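Local coordinates for bifunctional protein PutA (PDB 5UR2), which probably catalyses both steps of proline breakdown to glutamate, a flavin-dependent proline dehydrogenation followed by NAD-dependent oxidation of glutamate semialdehyde, at residues V195-T200 and V234-D239. Numbering follows the deposited sequence.
Sequences VSVKMT and VFVNLD. With P5F (N-propargylglycine-modified flavin adenine dinucleotide), chain F.
Val195 to Val197 pair in parallel with Val236 to Leu238, the strand axes 4.6 Å apart at closest approach and inclined by 28°, and four backbone hydrogen bonds alternate between the strands. Asn237 receives one and gives one: its N donates to Val195 O at 2.8 Å, while its O accepts Val197 N. The first and last bonds are Val195 N to Phe235 O and Asp239 N to Val197 O. Side chains alternate between the two faces of this sheet. On the outer face the valines meet by methyl groups, Val197 CG2 lying 4.1 Å from Val236 CG1, and Leu238 CD1 comes within 4.0 Å of Met199 CB. Leu222 of helix 211-232 packs against both Val197 and Leu238. The inner face carries Ser196 and Asn237, with Ser196 OG 3.8 Å from Asn237 CB. Beyond them, at the C-terminal ends of the strands, Lys198 and Asp239 turn to the flavin. The lysine chain bends at chi2 (84°), which turns CD aside, and runs on extended through chi3 and chi4 (177°), where NZ forms a 1.4 Å covalent bond with C23 of the inactivator-modified flavin. Asp239 OD2 flanks this linkage, 2.9 Å from Lys198 NZ and 3.2 Å from P5F C23. The other oxygen, OD1, forms a salt bridge with Arg300, which also hydrogen-bonds Ser196 OG; Thr141 is a further partner of that hydroxyl. One arginine therefore ties the strand residue Ser196 to the carboxylate beside the flavin link, and probably helps to fix its orientation. With helix 211-232 connecting the two neighbouring strands, this is a beta-alpha-beta crossover of the proline dehydrogenase barrel, an eight-stranded TIM-type fold whose flavin site lies at the C-terminal ends of the strands and is here covalently trapped through Lys198.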
ATOM      1  N   VAL B 195       8.529 -23.060 -55.280  1.00 25.28           N
ATOM      2  CA  VAL B 195       9.255 -22.504 -54.145  1.00 32.76           C
ATOM      3  C   VAL B 195       8.349 -21.516 -53.415  1.00 31.92           C
ATOM      4  O   VAL B 195       7.483 -20.867 -54.012  1.00 26.91           O
ATOM      5  CB  VAL B 195      10.602 -21.835 -54.535  1.00 34.20           C
ATOM      6  CG1 VAL B 195      11.440 -22.768 -55.400  1.00 32.00           C
ATOM      7  CG2 VAL B 195      10.404 -20.465 -55.188  1.00 25.09           C
ATOM      8  N   SER B 196       8.526 -21.458 -52.094  1.00 26.81           N
ATOM      9  CA  SER B 196       7.797 -20.557 -51.216  1.00 25.39           C
ATOM     10  C   SER B 196       8.761 -19.536 -50.647  1.00 27.18           C
ATOM     11  O   SER B 196       9.877 -19.887 -50.250  1.00 30.04           O
ATOM     12  CB  SER B 196       7.118 -21.306 -50.066  1.00 27.35           C
ATOM     13  OG  SER B 196       6.080 -22.136 -50.557  1.00 28.33           O
ATOM     14  N   VAL B 197       8.305 -18.282 -50.593  1.00 28.23           N
ATOM     15  CA  VAL B 197       9.098 -17.122 -50.218  1.00 26.15           C
ATOM     16  C   VAL B 197       8.482 -16.372 -49.039  1.00 29.59           C
ATOM     17  O   VAL B 197       7.277 -16.124 -49.018  1.00 26.12           O
ATOM     18  CB  VAL B 197       9.246 -16.172 -51.428  1.00 31.21           C
ATOM     19  CG1 VAL B 197      10.082 -14.951 -51.062  1.00 31.79           C
ATOM     20  CG2 VAL B 197       9.874 -16.909 -52.602  1.00 35.46           C
ATOM     21  N   LYS B 198       9.320 -15.982 -48.078  1.00 32.58           N
ATOM     22  CA  LYS B 198       8.874 -15.217 -46.909  1.00 32.65           C
ATOM     23  C   LYS B 198       9.190 -13.767 -47.206  1.00 34.37           C
ATOM     24  O   LYS B 198      10.377 -13.395 -47.408  1.00 39.47           O
ATOM     25  CB  LYS B 198       9.519 -15.715 -45.614  1.00 38.94           C
ATOM     26  CG  LYS B 198       8.681 -16.408 -44.544  1.00 49.31           C
ATOM     27  CD  LYS B 198       8.361 -17.890 -44.601  1.00 50.29           C
ATOM     28  CE  LYS B 198       7.079 -18.358 -43.926  1.00 55.64           C
ATOM     29  NZ  LYS B 198       6.683 -19.769 -44.012  1.00 59.06           N
ATOM     30  N   MET B 199       8.168 -12.920 -47.258  1.00 32.00           N
ATOM     31  CA  MET B 199       8.349 -11.546 -47.707  1.00 23.78           C
ATOM     32  C   MET B 199       9.299 -10.729 -46.823  1.00 30.09           C
ATOM     33  O   MET B 199      10.218 -10.088 -47.327  1.00 26.11           O
ATOM     34  CB  MET B 199       6.999 -10.817 -47.785  1.00 22.05           C
ATOM     35  CG  MET B 199       7.105  -9.439 -48.460  1.00 22.34           C
ATOM     36  SD  MET B 199       5.595  -8.467 -48.441  1.00 33.17           S
ATOM     37  CE  MET B 199       5.418  -8.125 -46.678  1.00 25.48           C
ATOM     38  N   THR B 200       9.086 -10.732 -45.503  1.00 26.83           N
ATOM     39  CA  THR B 200       9.922  -9.887 -44.659  1.00 26.70           C
ATOM     40  C   THR B 200      11.375 -10.333 -44.614  1.00 30.17           C
ATOM     41  O   THR B 200      12.215  -9.580 -44.123  1.00 34.23           O
ATOM     42  CB  THR B 200       9.366  -9.829 -43.249  1.00 28.33           C
ATOM     43  OG1 THR B 200       9.540 -11.111 -42.623  1.00 27.96           O
ATOM     44  CG2 THR B 200       7.894  -9.459 -43.322  1.00 22.00           C
ATOM     45  N   VAL B 234       8.776 -22.058 -63.057  1.00 34.44           N
ATOM     46  CA  VAL B 234       8.735 -22.425 -61.654  1.00 31.28           C
ATOM     47  C   VAL B 234       7.524 -21.766 -61.009  1.00 28.36           C
ATOM     48  O   VAL B 234       7.166 -20.631 -61.342  1.00 28.95           O
ATOM     49  CB  VAL B 234      10.061 -22.012 -60.981  1.00 41.04           C
ATOM     50  CG1 VAL B 234       9.962 -22.005 -59.461  1.00 26.90           C
ATOM     51  CG2 VAL B 234      11.183 -22.938 -61.465  1.00 28.35           C
ATOM     52  N   PHE B 235       6.869 -22.497 -60.107  1.00 32.48           N
ATOM     53  CA  PHE B 235       5.807 -21.933 -59.286  1.00 29.74           C
ATOM     54  C   PHE B 235       6.424 -21.171 -58.116  1.00 32.11           C
ATOM     55  O   PHE B 235       7.280 -21.705 -57.402  1.00 36.71           O
ATOM     56  CB  PHE B 235       4.885 -23.041 -58.775  1.00 30.87           C
ATOM     57  CG  PHE B 235       3.576 -22.542 -58.224  1.00 31.82           C
ATOM     58  CD1 PHE B 235       3.524 -21.871 -57.007  1.00 29.01           C
ATOM     59  CD2 PHE B 235       2.395 -22.747 -58.923  1.00 29.69           C
ATOM     60  CE1 PHE B 235       2.318 -21.399 -56.496  1.00 28.66           C
ATOM     61  CE2 PHE B 235       1.189 -22.275 -58.424  1.00 31.09           C
ATOM     62  CZ  PHE B 235       1.151 -21.601 -57.196  1.00 25.52           C
ATOM     63  N   VAL B 236       5.995 -19.925 -57.923  1.00 30.79           N
ATOM     64  CA  VAL B 236       6.474 -19.101 -56.815  1.00 27.39           C
ATOM     65  C   VAL B 236       5.293 -18.742 -55.931  1.00 30.22           C
ATOM     66  O   VAL B 236       4.331 -18.107 -56.388  1.00 28.95           O
ATOM     67  CB  VAL B 236       7.200 -17.841 -57.295  1.00 27.08           C
ATOM     68  CG1 VAL B 236       7.807 -17.116 -56.102  1.00 28.25           C
ATOM     69  CG2 VAL B 236       8.274 -18.218 -58.280  1.00 33.09           C
ATOM     70  N   ASN B 237       5.367 -19.157 -54.668  1.00 26.58           N
ATOM     71  CA  ASN B 237       4.332 -18.913 -53.677  1.00 23.92           C
ATOM     72  C   ASN B 237       4.848 -17.927 -52.635  1.00 27.95           C
ATOM     73  O   ASN B 237       5.955 -18.094 -52.113  1.00 26.38           O
ATOM     74  CB  ASN B 237       3.901 -20.221 -53.006  1.00 24.75           C
ATOM     75  CG  ASN B 237       2.600 -20.075 -52.256  1.00 39.20           C
ATOM     76  OD1 ASN B 237       2.579 -19.567 -51.135  1.00 44.30           O
ATOM     77  ND2 ASN B 237       1.506 -20.507 -52.875  1.00 41.93           N
ATOM     78  N   LEU B 238       4.052 -16.903 -52.338  1.00 21.59           N
ATOM     79  CA  LEU B 238       4.390 -15.922 -51.314  1.00 21.13           C
ATOM     80  C   LEU B 238       3.689 -16.353 -50.037  1.00 29.45           C
ATOM     81  O   LEU B 238       2.454 -16.468 -50.022  1.00 27.03           O
ATOM     82  CB  LEU B 238       3.960 -14.512 -51.731  1.00 21.53           C
ATOM     83  CG  LEU B 238       4.419 -13.363 -50.818  1.00 27.39           C
ATOM     84  CD1 LEU B 238       5.947 -13.332 -50.752  1.00 30.16           C
ATOM     85  CD2 LEU B 238       3.877 -12.013 -51.274  1.00 22.17           C
ATOM     86  N   ASP B 239       4.473 -16.653 -48.994  1.00 20.63           N
ATOM     87  CA  ASP B 239       3.879 -17.054 -47.724  1.00 28.99           C
ATOM     88  C   ASP B 239       3.205 -15.863 -47.046  1.00 27.20           C
ATOM     89  O   ASP B 239       3.368 -14.704 -47.441  1.00 32.91           O
ATOM     90  CB  ASP B 239       4.917 -17.694 -46.792  1.00 29.59           C
ATOM     91  CG  ASP B 239       5.329 -19.113 -47.238  1.00 42.69           C
ATOM     92  OD1 ASP B 239       4.559 -19.782 -47.960  1.00 47.01           O
ATOM     93  OD2 ASP B 239       6.418 -19.579 -46.847  1.00 45.51           O
TER
HETATM   94  PA  P5F F1001      -6.100 -28.168 -37.123  1.00 25.26           P
HETATM   95  O1A P5F F1001      -7.453 -28.650 -37.746  1.00 30.61           O
HETATM   96  O2A P5F F1001      -5.698 -28.749 -35.860  1.00 23.04           O
HETATM   97  O5B P5F F1001      -6.040 -26.704 -36.782  1.00 24.68           O
HETATM   98  C5B P5F F1001      -5.107 -26.098 -35.896  1.00 16.78           C
HETATM   99  C4B P5F F1001      -5.161 -24.577 -36.101  1.00 20.64           C
HETATM  100  O4B P5F F1001      -6.319 -23.977 -35.571  1.00 25.39           O
HETATM  101  C3B P5F F1001      -4.035 -23.774 -35.515  1.00 17.28           C
HETATM  102  O3B P5F F1001      -2.886 -23.842 -36.269  1.00 18.70           O
HETATM  103  C2B P5F F1001      -4.603 -22.412 -35.475  1.00 17.09           C
HETATM  104  O2B P5F F1001      -4.494 -21.834 -36.730  1.00 18.70           O
HETATM  105  C1B P5F F1001      -6.038 -22.662 -35.178  1.00 22.79           C
HETATM  106  N9A P5F F1001      -6.389 -22.535 -33.786  1.00 19.76           N
HETATM  107  C8A P5F F1001      -5.858 -23.226 -32.705  1.00 21.14           C
HETATM  108  N7A P5F F1001      -6.482 -22.820 -31.592  1.00 23.15           N
HETATM  109  C5A P5F F1001      -7.450 -21.864 -31.906  1.00 21.13           C
HETATM  110  C6A P5F F1001      -8.360 -21.101 -31.178  1.00 30.15           C
HETATM  111  N6A P5F F1001      -8.457 -21.239 -29.752  1.00 28.95           N
HETATM  112  N1A P5F F1001      -9.165 -20.219 -31.800  1.00 25.32           N
HETATM  113  C2A P5F F1001      -9.115 -20.056 -33.140  1.00 17.31           C
HETATM  114  N3A P5F F1001      -8.215 -20.768 -33.877  1.00 20.52           N
HETATM  115  C4A P5F F1001      -7.393 -21.662 -33.313  1.00 11.73           C
HETATM  116  N1  P5F F1001       0.491 -20.857 -41.552  1.00 32.81           N
HETATM  117  C2  P5F F1001       0.575 -19.432 -41.765  1.00 27.86           C
HETATM  118  O2  P5F F1001      -0.010 -18.600 -40.838  1.00 28.25           O
HETATM  119  N3  P5F F1001       1.239 -18.895 -42.915  1.00 42.77           N
HETATM  120  C4  P5F F1001       1.846 -19.726 -43.889  1.00 45.20           C
HETATM  121  O4  P5F F1001       2.479 -19.133 -44.990  1.00 38.12           O
HETATM  122  C4X P5F F1001       1.767 -21.230 -43.661  1.00 42.68           C
HETATM  123  N5  P5F F1001       2.472 -22.175 -44.524  1.00 44.45           N
HETATM  124  C5X P5F F1001       1.983 -23.567 -44.491  1.00 44.35           C
HETATM  125  C6  P5F F1001       2.215 -24.465 -45.664  1.00 35.93           C
HETATM  126  C7  P5F F1001       1.672 -25.775 -45.671  1.00 36.35           C
HETATM  127  C7M P5F F1001       1.914 -26.672 -46.865  1.00 38.53           C
HETATM  128  C8  P5F F1001       0.901 -26.244 -44.565  1.00 37.04           C
HETATM  129  C8M P5F F1001       0.305 -27.628 -44.539  1.00 35.48           C
HETATM  130  C9  P5F F1001       0.674 -25.400 -43.452  1.00 44.42           C
HETATM  131  C9A P5F F1001       1.245 -24.023 -43.435  1.00 44.53           C
HETATM  132  N10 P5F F1001       0.989 -23.144 -42.292  1.00 42.88           N
HETATM  133  C10 P5F F1001       1.110 -21.733 -42.528  1.00 37.02           C
HETATM  134  C1' P5F F1001       0.444 -23.637 -41.003  1.00 45.64           C
HETATM  135  C2' P5F F1001      -1.079 -23.773 -41.025  1.00 38.89           C
HETATM  136  O2' P5F F1001      -1.630 -22.514 -41.090  1.00 37.21           O
HETATM  137  C3' P5F F1001      -1.676 -24.525 -39.833  1.00 40.40           C
HETATM  138  O3' P5F F1001      -1.386 -23.822 -38.683  1.00 41.32           O
HETATM  139  C4' P5F F1001      -1.167 -25.947 -39.645  1.00 38.78           C
HETATM  140  O4' P5F F1001      -0.820 -26.425 -40.899  1.00 37.99           O
HETATM  141  C5' P5F F1001      -2.108 -26.890 -38.872  1.00 38.49           C
HETATM  142  O5' P5F F1001      -3.475 -26.724 -39.191  1.00 40.31           O
HETATM  143  P   P5F F1001      -4.548 -27.925 -39.384  1.00 31.20           P
HETATM  144  O1P P5F F1001      -5.765 -27.677 -40.356  1.00 39.18           O
HETATM  145  O2P P5F F1001      -3.574 -29.117 -39.716  1.00 31.65           O
HETATM  146  O3P P5F F1001      -4.821 -28.415 -37.841  1.00 26.14           O
HETATM  147  C21 P5F F1001       4.864 -21.426 -43.774  1.00 57.11           C
HETATM  148  C22 P5F F1001       3.666 -21.806 -44.269  1.00 60.85           C
HETATM  149  C23 P5F F1001       5.352 -19.971 -43.885  1.00 57.60           C